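Local coordinates for elongation factor G (Thermus thermophilus, PDB 2DY1), which binds GTP and a magnesium ion and, as an EF-G-type translation factor, probably acts as a GTPase in the elongation phase of protein synthesis, at residues V463-Q467 / K562-A567; R486-A490 / M531-A535; R577-P583 / A636-T640. All coordinates share one frame; numbering follows the deposited sequence.

Contact 1: residues V463-Q467 / K562-A567; sequences VAEGQ and KVMAEA
Val563 of helix 549-566 sets both its methyls against the backbone of strand 464-474, an edge strand of the mixed sheet in domain IV, an alpha/beta domain with an S5-like fold. The helix runs nearly antiparallel to the strand, at 153°, with the short axes 7.0 Å apart. With Val563 CG1 anti to its own backbone N (chi1 -176°), the two branches spread along the strand's backbone: CG1 sits 3.3 Å from Ala464 O, while CG2 reaches Gly466 N at 3.5 Å. Gly466 presents bare backbone to that second methyl; a CB there would come up tightly against it. Ala464 points its single methyl toward Glu566 and Ala567, where CB packs 3.9 Å from Glu566 CB and 4.0 Å from Ala567 CB, close also to the carbonyl of Glu566. These small side chains let the sheet and this part of the chain lie close together, and Leu487 on the neighbouring strand continues the apolar patch by touching Val563. Glu465 and Gln467 start out from the opposite face, where Glu465 forms a salt bridge with Arg486 and Gln467 a hydrogen bond with Asp482. Toward Gln467 the contact turns polar. The Lys562 chain leaves the helix extended, bends at its third torsion and turns its amine onto the strand's backbone, CE lying 3.0 Å from Gln467 O. Lys562 NZ then donates to Gln467 O at 2.6 Å, approaching 22° off the carbonyl plane.

Contact 2: residues R486-A490 / M531-A535; sequences RLEPA and MGFKA
An antiparallel beta pair inside the mixed sheet of domain IV, strand 477-489 against the start of strand 533-541, brings Glu488 opposite Lys534. These two form a hydrogen-bonded pair: Glu488 N donates to Lys534 O at 3.0 Å, and Lys534 N returns the bond to Glu488 O at 2.8 Å. Their side chains run side by side in the same direction; the first two torsions of Lys534 are both anti (chi1 180°) and carry its CD to 3.9 Å from Glu488 OE1, and the chain bends beyond CD. The amine stops short of a salt bridge with this carboxylate and has a weak, long ion pair with Glu496. The firmer partner of Glu488 is on its own strand: Arg486 NE meets Glu488 OE2 at 2.8 Å, edge-on in the guanidinium plane and on the anti side of the carboxylate, while NH1 serves Glu465. A glutamine in place of Glu488 removes the negative charge and would probably leave Arg486 NE without its salt-bridge mate and the nearby Lys534 amine with less compensation.

On the other face, the one Leu487 shares with Ala535, the chemistry is apolar. Leu487 CD2 touches Phe533 CD2 at 3.9 Å, coming obliquely to the ring, and Ala535 CB at 4.0 Å; Phe560 and Val563 of helix 549-566 cover this patch. Beyond Pro489 the pairing distorts. Gly532 turns with positive phi (64°), and Ala490 N donates to Gly532 O at 2.9 Å from above the carbonyl plane, 62° out of it.

Contact 3: residues R577-P583 / A636-T640; sequences RLKVLAP and AGAYT
Lys579 lays the root of its side chain across the hydroxyl of Thr640, with Lys579 CB 3.3 Å from Thr640 OG1 and CG and CD following close by before the extended chain carries the amine away. Thr640 turns OG1 between its backbone N and carbonyl carbon (chi1 65°), which brings the hydroxyl beside the lysine and within reach of a water. That water donates to Arg577 O at 2.8 Å and pairs with Thr640 OG1 at 2.9 Å, linking the two strands beside the Lys579-Thr640 pair. The backbones hold each other through two reciprocal sets of hydrogen bonds, Lys579 with Thr640 and Leu581 with Ala638. The straightest is Lys579 N to Thr640 O, 170° at the hydrogen.

The reverse face, carrying Val580 and Tyr639, is covered by helices 587-596 and 625-633, with Val580 buried. Leu578, two residues before Val580, brings CD2 to 3.3 Å from Thr640 O and 4.1 Å from Tyr639 CB, the two side chains crossing at about a right angle. Tyr639 itself leads away from strand 569-583, its side chain touching Tyr626 and Leu629 of helix 625-633, while Leu578 meets Leu594 of helix 587-596. Past Leu581 and Ala638, Pro583 CG packs on Ala636 CB at 3.6 Å. One face backed by two helices and the other, with Lys579, Leu581 and Thr640, largely turned outward is the layout of the ferredoxin-like alpha/beta sandwich of EF-G domain V.

In the fold
Contacts 1 and 2 belong to one body of domain IV: their strands 464-474 and 477-489 are neighbours in the same sheet, joined by the backbones of Ala464 and Leu487 and also meeting through side-chain charges, and contact 2 is nested along the chain within the loop closed by contact 1. Both are partly buried, but contact 1 seats a helix on the sheet, mainly through small apolar groups, whereas contact 2 is strand pairing with charges on one face. Contact 3 also pairs strands, yet lies nearer the surface in the C-terminal domain, its centre about 44 Å from that of contact 1. Strand 569-583, following helix 549-566, connects the two regions.

Contact 1: residues V463-Q467 / K562-A567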
loop_
_atom_site.group_PDB
_atom_site.type_symbol
_atom_site.label_atom_id
_atom_site.label_comp_id
_atom_site.label_asym_id
_atom_site.label_seq_id
_atom_site.Cartn_x
_atom_site.Cartn_y
_atom_site.Cartn_z
ATOM N N VAL A 463 11.146 -45.800 -8.042
ATOM C CA VAL A 463 12.582 -45.808 -8.259
ATOM C C VAL A 463 12.895 -46.339 -9.646
ATOM O O VAL A 463 12.194 -47.209 -10.162
ATOM C CB VAL A 463 13.293 -46.700 -7.227
ATOM C CG1 VAL A 463 14.792 -46.724 -7.510
ATOM C CG2 VAL A 463 13.030 -46.186 -5.820
ATOM N N ALA A 464 13.954 -45.807 -10.246
ATOM C CA ALA A 464 14.399 -46.249 -11.553
ATOM C C ALA A 464 15.872 -45.896 -11.711
ATOM O O ALA A 464 16.385 -45.014 -11.025
ATOM C CB ALA A 464 13.564 -45.586 -12.655
ATOM N N GLU A 465 16.555 -46.594 -12.603
ATOM C CA GLU A 465 17.961 -46.311 -12.827
ATOM C C GLU A 465 18.351 -46.673 -14.241
ATOM O O GLU A 465 17.700 -47.482 -14.905
ATOM C CB GLU A 465 18.839 -47.045 -11.808
ATOM C CG GLU A 465 18.893 -48.553 -11.994
ATOM C CD GLU A 465 19.709 -49.246 -10.918
ATOM O OE1 GLU A 465 20.166 -50.379 -11.187
ATOM O OE2 GLU A 465 19.883 -48.671 -9.815
ATOM N N GLY A 466 19.414 -46.049 -14.708
ATOM C CA GLY A 466 19.850 -46.288 -16.054
ATOM C C GLY A 466 21.060 -45.485 -16.428
ATOM O O GLY A 466 21.628 -44.737 -15.623
ATOM N N GLN A 467 21.425 -45.606 -17.691
ATOM C CA GLN A 467 22.618 -44.972 -18.187
ATOM C C GLN A 467 22.437 -43.822 -19.138
ATOM O O GLN A 467 21.528 -43.806 -19.966
ATOM C CB GLN A 467 23.486 -46.041 -18.863
ATOM C CG GLN A 467 24.791 -45.544 -19.429
ATOM C CD GLN A 467 25.517 -46.630 -20.215
ATOM O OE1 GLN A 467 24.886 -47.408 -20.931
ATOM N NE2 GLN A 467 26.842 -46.681 -20.091
ATOM N N LYS A 562 16.161 -40.199 -19.511
ATOM C CA LYS A 562 15.831 -41.614 -19.656
ATOM C C LYS A 562 15.253 -42.195 -18.375
ATOM O O LYS A 562 14.210 -42.844 -18.383
ATOM C CB LYS A 562 17.090 -42.402 -20.041
ATOM C CG LYS A 562 16.882 -43.909 -20.096
ATOM C CD LYS A 562 18.200 -44.660 -20.313
ATOM C CE LYS A 562 18.952 -44.155 -21.548
ATOM N NZ LYS A 562 20.201 -44.945 -21.834
ATOM N N VAL A 563 15.934 -41.953 -17.258
ATOM C CA VAL A 563 15.482 -42.515 -16.001
ATOM C C VAL A 563 14.160 -41.956 -15.480
ATOM O O VAL A 563 13.321 -42.709 -14.985
ATOM C CB VAL A 563 16.586 -42.370 -14.918
ATOM C CG1 VAL A 563 16.149 -43.049 -13.629
ATOM C CG2 VAL A 563 17.885 -43.000 -15.430
ATOM N N MET A 564 13.958 -40.644 -15.582
ATOM C CA MET A 564 12.711 -40.079 -15.084
ATOM C C MET A 564 11.498 -40.708 -15.774
ATOM O O MET A 564 10.453 -40.904 -15.148
ATOM C CB MET A 564 12.669 -38.565 -15.287
ATOM C CG MET A 564 11.350 -37.968 -14.831
ATOM S SD MET A 564 11.232 -36.201 -15.107
ATOM C CE MET A 564 9.515 -35.934 -14.528
ATOM N N ALA A 565 11.640 -41.034 -17.051
ATOM C CA ALA A 565 10.538 -41.634 -17.805
ATOM C C ALA A 565 10.155 -43.027 -17.298
ATOM O O ALA A 565 9.024 -43.490 -17.496
ATOM C CB ALA A 565 10.900 -41.700 -19.275
ATOM N N GLU A 566 11.098 -43.701 -16.643
ATOM C CA GLU A 566 10.845 -45.033 -16.111
ATOM C C GLU A 566 10.453 -44.932 -14.652
ATOM O O GLU A 566 10.152 -45.941 -14.012
ATOM C CB GLU A 566 12.110 -45.898 -16.215
ATOM C CG GLU A 566 12.858 -45.776 -17.535
ATOM C CD GLU A 566 14.184 -46.531 -17.534
ATOM O OE1 GLU A 566 14.898 -46.475 -18.558
ATOM O OE2 GLU A 566 14.516 -47.180 -16.515
ATOM N N ALA A 567 10.431 -43.711 -14.125
ATOM C CA ALA A 567 10.125 -43.509 -12.714
ATOM C C ALA A 567 8.695 -43.081 -12.384
ATOM O O ALA A 567 8.443 -42.526 -11.313
ATOM C CB ALA A 567 11.120 -42.513 -12.123
#

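Contact 2: residues R486-A490 / M531-A535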
loop_
_atom_site.group_PDB
_atom_site.type_symbol
_atom_site.label_atom_id
_atom_site.label_comp_id
_atom_site.label_asym_id
_atom_site.label_seq_id
_atom_site.Cartn_x
_atom_site.Cartn_y
_atom_site.Cartn_z
ATOM N N ARG A 486 20.582 -43.249 -10.657
ATOM C CA ARG A 486 19.409 -43.849 -10.028
ATOM C C ARG A 486 18.603 -42.667 -9.469
ATOM O O ARG A 486 19.160 -41.791 -8.812
ATOM C CB ARG A 486 19.841 -44.782 -8.882
ATOM C CG ARG A 486 18.713 -45.465 -8.127
ATOM C CD ARG A 486 19.313 -46.286 -6.982
ATOM N NE ARG A 486 18.331 -46.993 -6.159
ATOM C CZ ARG A 486 17.741 -48.135 -6.499
ATOM N NH1 ARG A 486 18.014 -48.724 -7.656
ATOM N NH2 ARG A 486 16.878 -48.705 -5.668
ATOM N N LEU A 487 17.301 -42.643 -9.752
ATOM C CA LEU A 487 16.405 -41.596 -9.254
ATOM C C LEU A 487 15.430 -42.227 -8.272
ATOM O O LEU A 487 14.860 -43.284 -8.537
ATOM C CB LEU A 487 15.600 -40.963 -10.402
ATOM C CG LEU A 487 16.370 -40.137 -11.429
ATOM C CD1 LEU A 487 15.367 -39.569 -12.438
ATOM C CD2 LEU A 487 17.136 -39.002 -10.751
ATOM N N GLU A 488 15.231 -41.580 -7.135
ATOM C CA GLU A 488 14.309 -42.112 -6.143
ATOM C C GLU A 488 13.378 -41.019 -5.674
ATOM O O GLU A 488 13.802 -39.875 -5.474
ATOM C CB GLU A 488 15.073 -42.635 -4.933
ATOM C CG GLU A 488 16.144 -43.644 -5.272
ATOM C CD GLU A 488 16.854 -44.163 -4.041
ATOM O OE1 GLU A 488 16.897 -43.441 -3.020
ATOM O OE2 GLU A 488 17.381 -45.294 -4.101
ATOM N N PRO A 489 12.092 -41.346 -5.499
ATOM C CA PRO A 489 11.157 -40.323 -5.031
ATOM C C PRO A 489 11.688 -39.833 -3.688
ATOM O O PRO A 489 12.217 -40.624 -2.912
ATOM C CB PRO A 489 9.849 -41.101 -4.880
ATOM C CG PRO A 489 9.958 -42.151 -5.948
ATOM C CD PRO A 489 11.396 -42.612 -5.787
ATOM N N ALA A 490 11.572 -38.536 -3.416
ATOM C CA ALA A 490 12.053 -37.992 -2.147
ATOM C C ALA A 490 11.273 -36.721 -1.812
ATOM O O ALA A 490 10.719 -36.081 -2.698
ATOM C CB ALA A 490 13.529 -37.682 -2.233
ATOM N N MET A 531 10.818 -31.889 -9.323
ATOM C CA MET A 531 11.220 -31.816 -7.931
ATOM C C MET A 531 10.912 -33.134 -7.217
ATOM O O MET A 531 10.404 -34.083 -7.814
ATOM C CB MET A 531 10.479 -30.672 -7.221
ATOM C CG MET A 531 8.954 -30.794 -7.239
ATOM S SD MET A 531 8.108 -29.486 -6.272
ATOM C CE MET A 531 9.353 -28.284 -6.233
ATOM N N GLY A 532 11.240 -33.176 -5.934
ATOM C CA GLY A 532 10.961 -34.359 -5.145
ATOM C C GLY A 532 11.685 -35.631 -5.553
ATOM O O GLY A 532 11.071 -36.696 -5.633
ATOM N N PHE A 533 12.985 -35.531 -5.816
ATOM C CA PHE A 533 13.758 -36.721 -6.173
ATOM C C PHE A 533 15.172 -36.649 -5.649
ATOM O O PHE A 533 15.733 -35.564 -5.473
ATOM C CB PHE A 533 13.828 -36.921 -7.693
ATOM C CG PHE A 533 14.574 -35.846 -8.422
ATOM C CD1 PHE A 533 13.902 -34.741 -8.948
ATOM C CD2 PHE A 533 15.959 -35.922 -8.582
ATOM C CE1 PHE A 533 14.596 -33.735 -9.621
ATOM C CE2 PHE A 533 16.658 -34.921 -9.250
ATOM C CZ PHE A 533 15.976 -33.821 -9.775
ATOM N N LYS A 534 15.739 -37.827 -5.410
ATOM C CA LYS A 534 17.114 -37.946 -4.967
ATOM C C LYS A 534 17.804 -38.522 -6.193
ATOM O O LYS A 534 17.293 -39.464 -6.806
ATOM C CB LYS A 534 17.228 -38.916 -3.787
ATOM C CG LYS A 534 18.651 -39.087 -3.272
ATOM C CD LYS A 534 18.717 -40.084 -2.115
ATOM C CE LYS A 534 17.899 -39.618 -0.918
ATOM N NZ LYS A 534 18.016 -40.554 0.239
ATOM N N ALA A 535 18.932 -37.924 -6.572
ATOM C CA ALA A 535 19.700 -38.378 -7.719
ATOM C C ALA A 535 20.986 -39.001 -7.184
ATOM O O ALA A 535 21.773 -38.343 -6.500
ATOM C CB ALA A 535 20.025 -37.196 -8.642
#

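Contact 3: residues R577-P583 / A636-T640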
loop_
_atom_site.group_PDB
_atom_site.type_symbol
_atom_site.label_atom_id
_atom_site.label_comp_id
_atom_site.label_asym_id
_atom_site.label_seq_id
_atom_site.Cartn_x
_atom_site.Cartn_y
_atom_site.Cartn_z
ATOM N N ARG A 577 -2.786 -21.671 1.121
ATOM C CA ARG A 577 -3.624 -21.567 2.307
ATOM C C ARG A 577 -4.473 -20.322 2.090
ATOM O O ARG A 577 -3.921 -19.256 1.816
ATOM C CB ARG A 577 -2.794 -21.496 3.615
ATOM C CG ARG A 577 -1.408 -20.812 3.632
ATOM C CD ARG A 577 -0.903 -20.750 5.087
ATOM N NE ARG A 577 0.541 -20.604 5.334
ATOM C CZ ARG A 577 1.473 -21.491 4.990
ATOM N NH1 ARG A 577 1.136 -22.603 4.354
ATOM N NH2 ARG A 577 2.739 -21.288 5.328
ATOM N N LEU A 578 -5.794 -20.475 2.146
ATOM C CA LEU A 578 -6.701 -19.361 1.909
ATOM C C LEU A 578 -7.537 -19.035 3.139
ATOM O O LEU A 578 -8.274 -19.883 3.648
ATOM C CB LEU A 578 -7.615 -19.689 0.717
ATOM C CG LEU A 578 -8.596 -18.687 0.077
ATOM C CD1 LEU A 578 -10.018 -19.145 0.333
ATOM C CD2 LEU A 578 -8.370 -17.279 0.595
ATOM N N LYS A 579 -7.416 -17.797 3.610
ATOM C CA LYS A 579 -8.175 -17.332 4.765
ATOM C C LYS A 579 -9.218 -16.348 4.255
ATOM O O LYS A 579 -8.883 -15.398 3.552
ATOM C CB LYS A 579 -7.253 -16.632 5.764
ATOM C CG LYS A 579 -6.199 -17.543 6.378
ATOM C CD LYS A 579 -5.335 -16.799 7.389
ATOM C CE LYS A 579 -4.347 -17.742 8.071
ATOM N NZ LYS A 579 -3.505 -17.037 9.081
ATOM N N VAL A 580 -10.480 -16.583 4.593
ATOM C CA VAL A 580 -11.545 -15.696 4.148
ATOM C C VAL A 580 -12.392 -15.195 5.313
ATOM O O VAL A 580 -12.904 -15.984 6.107
ATOM C CB VAL A 580 -12.476 -16.400 3.121
ATOM C CG1 VAL A 580 -13.597 -15.460 2.698
ATOM C CG2 VAL A 580 -11.678 -16.826 1.907
ATOM N N LEU A 581 -12.518 -13.876 5.415
ATOM C CA LEU A 581 -13.318 -13.250 6.460
ATOM C C LEU A 581 -14.609 -12.834 5.767
ATOM O O LEU A 581 -14.577 -12.080 4.792
ATOM C CB LEU A 581 -12.595 -12.018 7.017
ATOM C CG LEU A 581 -13.104 -11.371 8.310
ATOM C CD1 LEU A 581 -14.533 -10.906 8.130
ATOM C CD2 LEU A 581 -13.007 -12.360 9.461
ATOM N N ALA A 582 -15.744 -13.324 6.253
ATOM C CA ALA A 582 -17.012 -12.987 5.622
ATOM C C ALA A 582 -18.188 -12.949 6.588
ATOM O O ALA A 582 -18.190 -13.631 7.615
ATOM C CB ALA A 582 -17.303 -13.968 4.493
ATOM N N PRO A 583 -19.209 -12.141 6.259
ATOM C CA PRO A 583 -20.406 -12.014 7.094
ATOM C C PRO A 583 -20.984 -13.399 7.323
ATOM O O PRO A 583 -20.870 -14.273 6.462
ATOM C CB PRO A 583 -21.321 -11.138 6.244
ATOM C CG PRO A 583 -20.351 -10.272 5.498
ATOM C CD PRO A 583 -19.306 -11.272 5.073
ATOM N N ALA A 636 -18.114 -6.988 1.858
ATOM C CA ALA A 636 -17.626 -6.960 3.235
ATOM C C ALA A 636 -16.473 -7.929 3.489
ATOM O O ALA A 636 -15.796 -7.842 4.516
ATOM C CB ALA A 636 -18.770 -7.267 4.191
ATOM N N GLY A 637 -16.244 -8.842 2.553
ATOM C CA GLY A 637 -15.186 -9.818 2.728
ATOM C C GLY A 637 -13.760 -9.352 2.479
ATOM O O GLY A 637 -13.512 -8.345 1.816
ATOM N N ALA A 638 -12.822 -10.113 3.032
ATOM C CA ALA A 638 -11.392 -9.861 2.890
ATOM C C ALA A 638 -10.765 -11.249 2.803
ATOM O O ALA A 638 -11.383 -12.238 3.204
ATOM C CB ALA A 638 -10.859 -9.107 4.105
ATOM N N TYR A 639 -9.545 -11.339 2.291
ATOM C CA TYR A 639 -8.910 -12.645 2.160
ATOM C C TYR A 639 -7.395 -12.534 2.086
ATOM O O TYR A 639 -6.854 -11.468 1.799
ATOM C CB TYR A 639 -9.399 -13.321 0.876
ATOM C CG TYR A 639 -8.651 -12.841 -0.348
ATOM C CD1 TYR A 639 -7.462 -13.458 -0.753
ATOM C CD2 TYR A 639 -9.068 -11.705 -1.042
ATOM C CE1 TYR A 639 -6.705 -12.946 -1.809
ATOM C CE2 TYR A 639 -8.320 -11.184 -2.097
ATOM C CZ TYR A 639 -7.138 -11.805 -2.471
ATOM O OH TYR A 639 -6.372 -11.258 -3.473
ATOM N N THR A 640 -6.724 -13.653 2.337
ATOM C CA THR A 640 -5.271 -13.725 2.230
ATOM C C THR A 640 -4.956 -15.086 1.614
ATOM O O THR A 640 -5.584 -16.093 1.953
ATOM C CB THR A 640 -4.554 -13.648 3.604
ATOM O OG1 THR A 640 -4.885 -14.803 4.384
ATOM C CG2 THR A 640 -4.949 -12.380 4.350
HETATM O O HOH W 1 -3.765 -17.402 3.949
#